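Long-range contacts in pectate lyase II (Xanthomonas campestris pv. campestris, PDB 2QX3), which probably cleaves pectate, the acidic backbone of plant pectin, by beta-elimination as a secreted lyase of the polysaccharide lyase 1 family: residues A21-M26 against P62-Q67; N70-T75 against N93-I98; G87-G92 against S115-G120; S185-S190 against Q211-S216. All coordinates share one frame; numbering follows the deposited sequence. Where two conformers were deposited one is given.

How the interactions relate
The four contacts run along one parallel beta-helix, from its N-terminal end toward later coils. Interaction 3 is the buried one, a regular pair of parallel strands with a salt bridge across its coils. Interaction 1 covers the end strand of that same sheet, since strand 65-69 neighbours strand 87-91; it is apolar and has no hydrogen bond across it. Interaction 2 joins two neighbouring coils at the starts of strands 74-78 and 97-105, where the chain turns a corner at Asn96. It mixes backbone bonds with polar side chains. Interaction 4 lies farther along, its centre about 17 Å from that of interaction 3, with no touch between them. It is a partly buried loop contact with a water bridge.

Interaction 1: residues A21-M26 against P62-Q67; sequences ATFEAM and PAKTVQ
Phe23 and Met26 of helix 23-32 pack on Lys64 and Val66, an apolar contact at the N-terminal end of the parallel beta-helix. No hydrogen bond crosses it. The Phe23 ring does most of the work. Lys64 lies over one face of the ring, and its CB stands 4.3 Å from the ring centroid, a CH-pi contact. Val66 comes in at the ring edge, near the ring plane, and its CG2 is 3.7 Å from Phe23 CB. The ring is turned there by a chi1 of 96°, well off a staggered position. Met26 also meets Val66: its SD is 3.9 Å from Val66 CG1. With CG anti to the backbone N (chi1 -169°), the Met26 chain runs extended until it bends at SD, and it crosses Val66 at about a right angle. Val66 CG1 meets Met26, while CG2 lies between Phe23 and the Met26 sulfur. The helix start is fixed by Thr22, the N-cap, whose OG1 accepts from Ala25 N at 3.0 Å. CB and CG of Lys64 both lie against the ring. Farther out the chain bends at chi3 and leads away, and its NZ bonds to Asn85 OD1. Met26 also touches Leu41 and Tyr43 of strand 39-43. Strand 65-69 pairs with strand 87-91, so the helix covers the first strand of that sheet.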
loop_
_atom_site.group_PDB
_atom_site.type_symbol
_atom_site.label_atom_id
_atom_site.label_comp_id
_atom_site.label_asym_id
_atom_site.label_seq_id
_atom_site.Cartn_x
_atom_site.Cartn_y
_atom_site.Cartn_z
ATOM N N ALA A 21 18.367 5.053 15.041
ATOM C CA ALA A 21 19.218 4.062 14.357
ATOM C C ALA A 21 18.655 2.640 14.337
ATOM O O ALA A 21 19.116 1.798 13.561
ATOM C CB ALA A 21 20.635 4.066 14.964
ATOM N N THR A 22 17.667 2.374 15.190
ATOM C CA THR A 22 17.077 1.040 15.325
ATOM C C THR A 22 15.555 1.165 15.433
ATOM O O THR A 22 15.039 2.265 15.662
ATOM C CB THR A 22 17.567 0.362 16.611
ATOM O OG1 THR A 22 17.160 1.151 17.737
ATOM C CG2 THR A 22 19.088 0.201 16.617
ATOM N N PHE A 23 14.825 0.055 15.319
ATOM C CA PHE A 23 13.375 0.152 15.533
ATOM C C PHE A 23 12.992 0.407 16.992
ATOM O O PHE A 23 11.928 0.974 17.256
ATOM C CB PHE A 23 12.566 -0.980 14.861
ATOM C CG PHE A 23 12.227 -2.142 15.751
ATOM C CD1 PHE A 23 10.942 -2.278 16.270
ATOM C CD2 PHE A 23 13.162 -3.123 16.013
ATOM C CE1 PHE A 23 10.608 -3.369 17.089
ATOM C CE2 PHE A 23 12.845 -4.226 16.829
ATOM C CZ PHE A 23 11.565 -4.341 17.369
ATOM N N GLU A 24 13.877 0.022 17.914
ATOM C CA GLU A 24 13.675 0.285 19.344
ATOM C C GLU A 24 13.758 1.783 19.644
ATOM O O GLU A 24 12.902 2.333 20.350
ATOM C CB GLU A 24 14.677 -0.505 20.202
ATOM C CG GLU A 24 14.499 -2.042 20.149
ATOM C CD GLU A 24 15.328 -2.729 19.054
ATOM O OE1 GLU A 24 15.980 -2.037 18.243
ATOM O OE2 GLU A 24 15.326 -3.980 19.009
ATOM N N ALA A 25 14.779 2.432 19.081
ATOM C CA ALA A 25 14.958 3.891 19.190
ATOM C C ALA A 25 13.797 4.641 18.549
ATOM O O ALA A 25 13.342 5.646 19.084
ATOM C CB ALA A 25 16.270 4.322 18.553
ATOM N N MET A 26 13.320 4.140 17.409
ATOM C CA MET A 26 12.155 4.716 16.746
ATOM C C MET A 26 10.929 4.610 17.651
ATOM O O MET A 26 10.208 5.585 17.829
ATOM C CB MET A 26 11.878 4.052 15.385
ATOM C CG MET A 26 10.829 4.813 14.561
ATOM S SD MET A 26 10.347 4.085 12.986
ATOM C CE MET A 26 11.856 4.325 12.030
ATOM N N PRO A 62 8.857 -14.044 15.767
ATOM C CA PRO A 62 7.884 -12.986 16.085
ATOM C C PRO A 62 8.101 -11.700 15.287
ATOM O O PRO A 62 9.237 -11.379 14.915
ATOM C CB PRO A 62 8.095 -12.736 17.589
ATOM C CG PRO A 62 9.435 -13.227 17.883
ATOM C CD PRO A 62 9.734 -14.348 16.915
ATOM N N ALA A 63 7.012 -10.983 15.017
ATOM C CA ALA A 63 7.073 -9.738 14.253
ATOM C C ALA A 63 7.865 -8.644 14.972
ATOM O O ALA A 63 7.852 -8.548 16.206
ATOM C CB ALA A 63 5.666 -9.223 13.921
ATOM N N LYS A 64 8.548 -7.833 14.171
ATOM C CA LYS A 64 9.216 -6.626 14.633
ATOM C C LYS A 64 8.501 -5.445 13.975
ATOM O O LYS A 64 8.620 -5.221 12.760
ATOM C CB LYS A 64 10.695 -6.671 14.253
ATOM C CG LYS A 64 11.505 -7.677 15.077
ATOM C CD LYS A 64 12.784 -8.167 14.379
ATOM C CE LYS A 64 13.565 -7.082 13.668
ATOM N NZ LYS A 64 14.770 -7.590 12.917
ATOM N N THR A 65 7.732 -4.718 14.779
ATOM C CA THR A 65 6.825 -3.696 14.275
ATOM C C THR A 65 6.840 -2.460 15.170
ATOM O O THR A 65 6.707 -2.552 16.399
ATOM C CB THR A 65 5.382 -4.239 14.140
ATOM O OG1 THR A 65 5.397 -5.475 13.412
ATOM C CG2 THR A 65 4.454 -3.226 13.437
ATOM N N VAL A 66 7.021 -1.308 14.536
ATOM C CA VAL A 66 6.899 -0.028 15.202
ATOM C C VAL A 66 5.438 0.406 15.155
ATOM O O VAL A 66 4.744 0.199 14.152
ATOM C CB VAL A 66 7.822 1.032 14.557
ATOM C CG1 VAL A 66 7.619 2.405 15.184
ATOM C CG2 VAL A 66 9.275 0.618 14.691
ATOM N N GLN A 67 4.978 1.007 16.246
ATOM C CA GLN A 67 3.580 1.399 16.399
ATOM C C GLN A 67 3.417 2.887 16.624
ATOM O O GLN A 67 3.997 3.433 17.561
ATOM C CB GLN A 67 3.017 0.723 17.639
ATOM C CG GLN A 67 1.873 -0.177 17.387
ATOM C CD GLN A 67 1.311 -0.730 18.674
ATOM O OE1 GLN A 67 1.567 -0.201 19.766
ATOM N NE2 GLN A 67 0.521 -1.790 18.557
#

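Interaction 2: residues N70-T75 against N93-I98; sequences NKSDVT and NAHNVI
Asn96 reaches across to Asp73 of the neighbouring coil, where the chain turns a corner at Asn96. Its CB lies 3.7 Å from Asp73 OD1. CG is anti to the backbone N (chi1 -172°), which carries the amide toward the carboxylate; Asn96 CG also faces Asp73 OD1, at 3.8 Å. At the tip, Asn96 ND2 donates to Asp73 OD1 over 2.8 Å, almost straight and in the amide plane. The anti lone pair of the carboxylate oxygen receives it, and the two flat groups stand 77° apart. Asn96 OD1 turns to the N-terminal segment and accepts from Thr10 N and Gly11 N. Asp73 OD2 in turn accepts from Gly37 N. Asp73 and Asn96 have similar backbone angles, both with positive phi.

Backbone bonds run alongside. Asp73 N donates to His95 O, Val74 N to Asn96 O, and Ile98 N to Val74 O at 2.8 Å. Ser72 OG takes the N-H of His95 at 2.9 Å. A water links Ser72 OG to Asn93 O. Asn93 OD1 in turn accepts from His95 NE2 at 2.9 Å, in the ring plane, while His95 ND1 pairs with Ser127 OG. Farther on, Thr75 and Ile98 lie side by side.

Strand 74-78 pairs next with strand 39-43 on one side. Strand 97-105 continues the stack to strand 129-137. Val74 and Val97 both touch Ile68 of strand 65-69.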
loop_
_atom_site.group_PDB
_atom_site.type_symbol
_atom_site.label_atom_id
_atom_site.label_comp_id
_atom_site.label_asym_id
_atom_site.label_seq_id
_atom_site.Cartn_x
_atom_site.Cartn_y
_atom_site.Cartn_z
ATOM N N ASN A 70 -2.701 6.072 18.492
ATOM C CA ASN A 70 -3.334 7.288 19.011
ATOM C C ASN A 70 -2.387 8.476 19.143
ATOM O O ASN A 70 -2.426 9.208 20.135
ATOM C CB ASN A 70 -4.062 7.011 20.338
ATOM C CG ASN A 70 -5.387 6.297 20.134
ATOM O OD1 ASN A 70 -5.460 5.259 19.465
ATOM N ND2 ASN A 70 -6.449 6.857 20.707
ATOM N N LYS A 71 -1.521 8.657 18.149
ATOM C CA LYS A 71 -0.660 9.841 18.101
ATOM C C LYS A 71 -0.643 10.438 16.694
ATOM O O LYS A 71 -0.781 9.716 15.708
ATOM C CB LYS A 71 0.746 9.532 18.627
ATOM C CG LYS A 71 0.770 9.310 20.141
ATOM C CD LYS A 71 2.163 9.167 20.713
ATOM C CE LYS A 71 2.072 8.888 22.211
ATOM N NZ LYS A 71 3.384 8.626 22.834
ATOM N N SER A 72 -0.510 11.758 16.621
ATOM C CA SER A 72 -0.683 12.490 15.370
ATOM C C SER A 72 0.506 13.383 15.033
ATOM O O SER A 72 1.357 13.642 15.888
ATOM C CB SER A 72 -1.961 13.330 15.422
ATOM O OG SER A 72 -3.116 12.502 15.423
ATOM N N ASP A 73 0.561 13.851 13.791
ATOM C CA ASP A 73 1.567 14.823 13.381
ATOM C C ASP A 73 2.959 14.202 13.368
ATOM O O ASP A 73 3.891 14.729 13.976
ATOM C CB ASP A 73 1.543 16.041 14.306
ATOM C CG ASP A 73 0.180 16.702 14.365
ATOM O OD1 ASP A 73 -0.508 16.740 13.323
ATOM O OD2 ASP A 73 -0.203 17.183 15.452
ATOM N N VAL A 74 3.094 13.078 12.671
ATOM C CA VAL A 74 4.335 12.312 12.683
ATOM C C VAL A 74 4.834 12.048 11.267
ATOM O O VAL A 74 4.084 11.575 10.413
ATOM C CB VAL A 74 4.163 10.970 13.416
ATOM C CG1 VAL A 74 5.471 10.193 13.416
ATOM C CG2 VAL A 74 3.673 11.200 14.837
ATOM N N THR A 75 6.103 12.356 11.024
ATOM C CA THR A 75 6.807 11.843 9.855
ATOM C C THR A 75 7.806 10.758 10.245
ATOM O O THR A 75 8.632 10.954 11.137
ATOM C CB THR A 75 7.547 12.964 9.104
ATOM O OG1 THR A 75 6.620 13.995 8.742
ATOM C CG2 THR A 75 8.207 12.418 7.846
ATOM N N ASN A 93 -6.925 6.412 16.869
ATOM C CA ASN A 93 -7.103 7.853 16.777
ATOM C C ASN A 93 -5.753 8.521 16.457
ATOM O O ASN A 93 -5.191 9.284 17.249
ATOM C CB ASN A 93 -7.712 8.363 18.099
ATOM C CG ASN A 93 -8.193 9.799 18.016
ATOM O OD1 ASN A 93 -8.534 10.310 16.944
ATOM N ND2 ASN A 93 -8.220 10.459 19.159
ATOM N N ALA A 94 -5.242 8.206 15.273
ATOM C CA ALA A 94 -3.913 8.606 14.855
ATOM C C ALA A 94 -4.028 9.261 13.487
ATOM O O ALA A 94 -4.556 8.651 12.551
ATOM C CB ALA A 94 -3.003 7.382 14.793
ATOM N N HIS A 95 -3.561 10.503 13.373
ATOM C CA HIS A 95 -3.831 11.301 12.170
ATOM C C HIS A 95 -2.630 12.088 11.687
ATOM O O HIS A 95 -1.763 12.459 12.471
ATOM C CB HIS A 95 -5.000 12.272 12.397
ATOM C CG HIS A 95 -6.227 11.624 12.959
ATOM N ND1 HIS A 95 -7.186 11.028 12.167
ATOM C CD2 HIS A 95 -6.637 11.458 14.238
ATOM C CE1 HIS A 95 -8.142 10.534 12.935
ATOM N NE2 HIS A 95 -7.831 10.779 14.195
ATOM N N ASN A 96 -2.588 12.346 10.381
ATOM C CA ASN A 96 -1.582 13.244 9.812
ATOM C C ASN A 96 -0.190 12.640 9.926
ATOM O O ASN A 96 0.683 13.130 10.654
ATOM C CB ASN A 96 -1.657 14.644 10.449
ATOM C CG ASN A 96 -0.773 15.649 9.743
ATOM O OD1 ASN A 96 -0.578 15.563 8.533
ATOM N ND2 ASN A 96 -0.209 16.597 10.502
ATOM N N VAL A 97 0.004 11.552 9.192
ATOM C CA VAL A 97 1.215 10.759 9.310
ATOM C C VAL A 97 1.843 10.584 7.945
ATOM O O VAL A 97 1.155 10.243 6.984
ATOM C CB VAL A 97 0.926 9.373 9.973
ATOM C CG1 VAL A 97 2.128 8.456 9.878
ATOM C CG2 VAL A 97 0.511 9.543 11.435
ATOM N N ILE A 98 3.145 10.835 7.863
ATOM C CA ILE A 98 3.909 10.558 6.661
ATOM C C ILE A 98 4.881 9.408 6.901
ATOM O O ILE A 98 5.611 9.394 7.900
ATOM C CB ILE A 98 4.731 11.788 6.197
ATOM C CG1 ILE A 98 3.816 12.976 5.891
ATOM C CG2 ILE A 98 5.636 11.413 4.990
ATOM C CD1 ILE A 98 4.576 14.260 5.506
HETATM O O HOH W 1 -3.722 11.407 17.938
#

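Interaction 3: residues G87-G92 against S115-G120; sequences GIRVVG and SISLEG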
loop_
_atom_site.group_PDB
_atom_site.type_symbol
_atom_site.label_atom_id
_atom_site.label_comp_id
_atom_site.label_asym_id
_atom_site.label_seq_id
_atom_site.Cartn_x
_atom_site.Cartn_y
_atom_site.Cartn_z
ATOM N N GLY A 87 8.502 -3.425 10.445
ATOM C CA GLY A 87 7.346 -2.804 9.814
ATOM C C GLY A 87 6.785 -1.692 10.682
ATOM O O GLY A 87 7.294 -1.429 11.772
ATOM N N ILE A 88 5.737 -1.040 10.186
ATOM C CA ILE A 88 5.161 0.140 10.818
ATOM C C ILE A 88 3.637 -0.009 10.816
ATOM O O ILE A 88 3.040 -0.330 9.776
ATOM C CB ILE A 88 5.565 1.440 10.054
ATOM C CG1 ILE A 88 7.085 1.645 10.052
ATOM C CG2 ILE A 88 4.863 2.664 10.639
ATOM C CD1 ILE A 88 7.570 2.552 8.939
ATOM N N ARG A 89 3.021 0.190 11.978
ATOM C CA ARG A 89 1.562 0.246 12.096
ATOM C C ARG A 89 1.151 1.635 12.559
ATOM O O ARG A 89 1.804 2.211 13.437
ATOM C CB ARG A 89 1.042 -0.749 13.140
ATOM C CG ARG A 89 0.950 -2.196 12.719
ATOM C CD ARG A 89 0.566 -3.076 13.938
ATOM N NE ARG A 89 -0.863 -3.019 14.272
ATOM C CZ ARG A 89 -1.390 -3.408 15.438
ATOM N NH1 ARG A 89 -2.699 -3.333 15.629
ATOM N NH2 ARG A 89 -0.619 -3.855 16.423
ATOM N N VAL A 90 0.098 2.171 11.951
ATOM C CA VAL A 90 -0.584 3.344 12.479
ATOM C C VAL A 90 -2.013 2.996 12.875
ATOM O O VAL A 90 -2.828 2.612 12.036
ATOM C CB VAL A 90 -0.613 4.490 11.450
ATOM C CG1 VAL A 90 -1.358 5.690 12.014
ATOM C CG2 VAL A 90 0.803 4.874 11.046
ATOM N N VAL A 91 -2.307 3.133 14.163
ATOM C CA VAL A 91 -3.528 2.549 14.694
ATOM C C VAL A 91 -4.372 3.507 15.551
ATOM O O VAL A 91 -3.858 4.340 16.333
ATOM C CB VAL A 91 -3.249 1.151 15.365
ATOM C CG1 VAL A 91 -2.387 1.291 16.600
ATOM C CG2 VAL A 91 -4.542 0.386 15.670
ATOM N N GLY A 92 -5.685 3.407 15.334
ATOM C CA GLY A 92 -6.698 4.140 16.098
ATOM C C GLY A 92 -6.815 5.626 15.802
ATOM O O GLY A 92 -6.795 6.052 14.648
ATOM N N SER A 115 4.040 -4.830 6.844
ATOM C CA SER A 115 5.050 -3.869 6.371
ATOM C C SER A 115 4.652 -2.442 6.736
ATOM O O SER A 115 5.324 -1.775 7.513
ATOM C CB SER A 115 5.270 -3.977 4.854
ATOM O OG SER A 115 5.856 -5.219 4.472
ATOM N N ILE A 116 3.575 -1.966 6.125
ATOM C CA ILE A 116 2.996 -0.667 6.457
ATOM C C ILE A 116 1.505 -0.916 6.586
ATOM O O ILE A 116 0.833 -1.200 5.586
ATOM C CB ILE A 116 3.281 0.410 5.383
ATOM C CG1 ILE A 116 4.793 0.603 5.196
ATOM C CG2 ILE A 116 2.581 1.730 5.748
ATOM C CD1 ILE A 116 5.206 1.532 4.068
ATOM N N SER A 117 0.998 -0.832 7.813
ATOM C CA SER A 117 -0.390 -1.181 8.081
ATOM C C SER A 117 -1.150 -0.088 8.828
ATOM O O SER A 117 -0.738 0.336 9.915
ATOM C CB SER A 117 -0.449 -2.496 8.862
ATOM O OG SER A 117 -1.757 -2.722 9.365
ATOM N N LEU A 118 -2.256 0.363 8.247
ATOM C CA LEU A 118 -3.054 1.428 8.845
ATOM C C LEU A 118 -4.420 0.914 9.289
ATOM O O LEU A 118 -5.171 0.350 8.493
ATOM C CB LEU A 118 -3.224 2.587 7.861
ATOM C CG LEU A 118 -2.051 2.851 6.915
ATOM C CD1 LEU A 118 -2.474 3.763 5.774
ATOM C CD2 LEU A 118 -0.873 3.445 7.672
ATOM N N GLU A 119 -4.736 1.112 10.565
ATOM C CA GLU A 119 -5.799 0.358 11.215
ATOM C C GLU A 119 -6.730 1.197 12.064
ATOM O O GLU A 119 -6.315 1.791 13.062
ATOM C CB GLU A 119 -5.206 -0.767 12.075
ATOM C CG GLU A 119 -4.127 -1.580 11.371
ATOM C CD GLU A 119 -3.441 -2.576 12.279
ATOM O OE1 GLU A 119 -4.039 -2.951 13.306
ATOM O OE2 GLU A 119 -2.298 -2.987 11.959
ATOM N N GLY A 120 -7.996 1.232 11.660
ATOM C CA GLY A 120 -9.058 1.750 12.513
ATOM C C GLY A 120 -9.345 0.773 13.641
ATOM O O GLY A 120 -9.073 -0.423 13.521
#
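The guanidinium of Arg89 and the carboxylate of Glu119 meet with their planes 23° apart. Glu119 lies at the guanidinium edge and is gripped side-on by two nitrogens. Arg89 NH1 donates to Glu119 OE1 at 2.7 Å, with that oxygen in the guanidinium plane; NH1 arrives on the syn side but tilted from the carboxylate plane. Arg89 NE donates to Glu119 OE2, also at 2.7 Å, from above that plane. The grip is a bidentate salt bridge with some twist. Ser117 OG gives Glu119 OE2 a second donor at 2.7 Å, from the anti side. Three bonds thus hold the carboxylate and limit its rotation. The bend of the Arg89 chain at chi3 (78°) turns the guanidinium toward this partner. Thr65 and Gln67 of strand 65-69 touch the Arg89 side chain from the preceding coil.

Val90 and Leu118 point to the other face of the sheet, side by side, with Val90 CB 3.9 Å from Leu118 CD2. Ile88 and Ile116 share that face and pack on Ile99 of strand 97-105.

Five backbone hydrogen bonds join the strands in parallel register. They run from Ile88 N to Ser115 O, Ser117 N to Ile88 O, Val90 N to Ser117 O, Glu119 N to Val90 O, and Gly92 N to Glu119 O, the last at 2.9 Å. The strand axes differ by 11°. Gly92 leaves the strand with positive phi. Val91 shares the mostly polar face of Arg89, Ser117 and Glu119. Parallel strands stacked in register, with aliphatic residues on the inner face, are characteristic of the parallel beta-helix.

Interaction 4: residues S185-S190 against Q211-S216; sequences SDTKNS and QRRGLS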
loop_
_atom_site.group_PDB
_atom_site.type_symbol
_atom_site.label_atom_id
_atom_site.label_comp_id
_atom_site.label_asym_id
_atom_site.label_seq_id
_atom_site.Cartn_x
_atom_site.Cartn_y
_atom_site.Cartn_z
ATOM N N SER A 185 -17.255 -8.128 6.133
ATOM C CA SER A 185 -17.954 -7.540 7.271
ATOM C C SER A 185 -17.315 -6.236 7.801
ATOM O O SER A 185 -17.802 -5.658 8.779
ATOM C CB SER A 185 -18.096 -8.569 8.396
ATOM O OG SER A 185 -16.888 -8.700 9.129
ATOM N N ASP A 186 -16.243 -5.778 7.149
ATOM C CA ASP A 186 -15.569 -4.522 7.521
ATOM C C ASP A 186 -16.370 -3.321 7.006
ATOM O O ASP A 186 -15.969 -2.650 6.059
ATOM C CB ASP A 186 -14.124 -4.500 6.980
ATOM C CG ASP A 186 -13.309 -3.301 7.483
ATOM O OD1 ASP A 186 -13.873 -2.432 8.185
ATOM O OD2 ASP A 186 -12.097 -3.232 7.162
ATOM N N THR A 187 -17.505 -3.059 7.651
ATOM C CA THR A 187 -18.447 -2.033 7.194
ATOM C C THR A 187 -17.940 -0.599 7.369
ATOM O O THR A 187 -18.375 0.293 6.644
ATOM C CB THR A 187 -19.838 -2.178 7.868
ATOM O OG1 THR A 187 -19.673 -2.230 9.288
ATOM C CG2 THR A 187 -20.534 -3.448 7.397
ATOM N N LYS A 188 -17.016 -0.384 8.309
ATOM C CA LYS A 188 -16.397 0.934 8.490
ATOM C C LYS A 188 -15.611 1.391 7.260
ATOM O O LYS A 188 -15.384 2.582 7.071
ATOM C CB LYS A 188 -15.488 0.979 9.728
ATOM C CG LYS A 188 -16.238 0.895 11.054
ATOM C CD LYS A 188 -15.690 1.877 12.090
ATOM C CE LYS A 188 -14.319 1.497 12.597
ATOM N NZ LYS A 188 -14.007 2.172 13.889
ATOM N N ASN A 189 -15.210 0.439 6.423
ATOM C CA ASN A 189 -14.421 0.753 5.245
ATOM C C ASN A 189 -15.172 1.492 4.128
ATOM O O ASN A 189 -14.561 1.901 3.138
ATOM C CB ASN A 189 -13.725 -0.498 4.704
ATOM C CG ASN A 189 -12.282 -0.229 4.331
ATOM O OD1 ASN A 189 -11.513 0.285 5.146
ATOM N ND2 ASN A 189 -11.907 -0.561 3.102
ATOM N N SER A 190 -16.487 1.662 4.283
ATOM C CA SER A 190 -17.258 2.507 3.366
ATOM C C SER A 190 -16.705 3.924 3.351
ATOM O O SER A 190 -16.830 4.629 2.349
ATOM C CB SER A 190 -18.754 2.527 3.713
ATOM O OG SER A 190 -18.973 2.864 5.073
ATOM N N GLN A 211 -9.636 -4.033 -2.884
ATOM C CA GLN A 211 -10.493 -2.989 -2.329
ATOM C C GLN A 211 -11.867 -3.512 -1.907
ATOM O O GLN A 211 -12.613 -4.048 -2.723
ATOM C CB GLN A 211 -10.659 -1.833 -3.321
ATOM C CG GLN A 211 -11.529 -0.698 -2.780
ATOM C CD GLN A 211 -11.847 0.359 -3.814
ATOM O OE1 GLN A 211 -11.208 0.442 -4.867
ATOM N NE2 GLN A 211 -12.845 1.175 -3.518
ATOM N N ARG A 212 -12.193 -3.351 -0.628
ATOM C CA ARG A 212 -13.540 -3.630 -0.141
ATOM C C ARG A 212 -14.211 -2.335 0.308
ATOM O O ARG A 212 -13.760 -1.692 1.263
ATOM C CB ARG A 212 -13.513 -4.631 1.015
ATOM C CG ARG A 212 -13.192 -6.072 0.647
ATOM C CD ARG A 212 -13.282 -6.904 1.915
ATOM N NE ARG A 212 -13.084 -8.345 1.754
ATOM C CZ ARG A 212 -11.936 -8.969 2.002
ATOM N NH1 ARG A 212 -10.862 -8.280 2.374
ATOM N NH2 ARG A 212 -11.853 -10.283 1.868
ATOM N N ARG A 213 -15.291 -1.958 -0.386
ATOM C CA ARG A 213 -16.077 -0.751 -0.077
ATOM C C ARG A 213 -15.269 0.518 -0.343
ATOM O O ARG A 213 -14.153 0.452 -0.883
ATOM C CB ARG A 213 -16.601 -0.763 1.369
ATOM C CG ARG A 213 -17.394 -1.996 1.740
ATOM C CD ARG A 213 -17.886 -1.945 3.181
ATOM N NE ARG A 213 -18.357 -3.269 3.599
ATOM C CZ ARG A 213 -19.633 -3.650 3.619
ATOM N NH1 ARG A 213 -20.592 -2.799 3.270
ATOM N NH2 ARG A 213 -19.955 -4.878 4.006
ATOM N N GLY A 214 -15.844 1.668 0.021
ATOM C CA GLY A 214 -15.200 2.973 -0.160
ATOM C C GLY A 214 -14.945 3.379 -1.597
ATOM O O GLY A 214 -15.396 2.721 -2.542
ATOM N N LEU A 215 -14.220 4.479 -1.764
ATOM C CA LEU A 215 -13.863 4.975 -3.085
ATOM C C LEU A 215 -12.346 5.050 -3.237
ATOM O O LEU A 215 -11.627 5.393 -2.285
ATOM C CB LEU A 215 -14.504 6.351 -3.347
ATOM C CG LEU A 215 -16.039 6.487 -3.249
ATOM C CD1 LEU A 215 -16.487 7.951 -3.311
ATOM C CD2 LEU A 215 -16.748 5.657 -4.328
ATOM N N SER A 216 -11.864 4.737 -4.435
ATOM C CA SER A 216 -10.445 4.856 -4.737
ATOM C C SER A 216 -10.173 5.478 -6.102
ATOM O O SER A 216 -11.004 5.417 -7.009
ATOM C CB SER A 216 -9.754 3.499 -4.641
ATOM O OG SER A 216 -10.091 2.696 -5.758
HETATM O O HOH W 2 -15.771 -4.363 3.842
#
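Arg213 and Asn189 join two loop regions of the parallel beta-helix. The 3-10 segment 187-190 lies in the loop after strand 176-180. It packs on the turn between strands 210-212 and 215-226. Asp186, just before it, is the centre of an inverse gamma turn.

The van der Waals contacts are few. Thr187 CG2 lies over one face of the Arg213 guanidinium, toward its rim, 3.7 Å from Arg213 NH2. The two side chains run side by side and point the same way. The Arg213 chain is extended from CG to NE (chi2 -180°), which takes the guanidinium past Asn189 to Thr187. Arg213 CB rests 3.8 Å from Ser190 N.

The polar part includes a water bridge. The water sits at the guanidinium edge, in its plane. It accepts from Arg213 NE at 2.8 Å and donates to Asp186 O at 2.8 Å. Arg213 NH2 bonds to Asp184 O, so the group is held from two directions. Arg212 turns elsewhere: its NE forms a salt bridge with Asp184, and its NH1 bonds to Gly181 O.

Backbone shape adds to the fit. Arg213 and Gly214 both have positive phi, 67° and 64°. Gly214 CA makes a CA-H...O contact with Ser190 O at 3.4 Å. Inside the turn, Gln211 NE2 donates to Arg213 O at 3.0 Å.

One direct hydrogen bond crosses the contact. Asn189 ND2 donates to Arg212 O over 2.8 Å, almost perfectly straight, with that oxygen lying in the Asn189 amide plane.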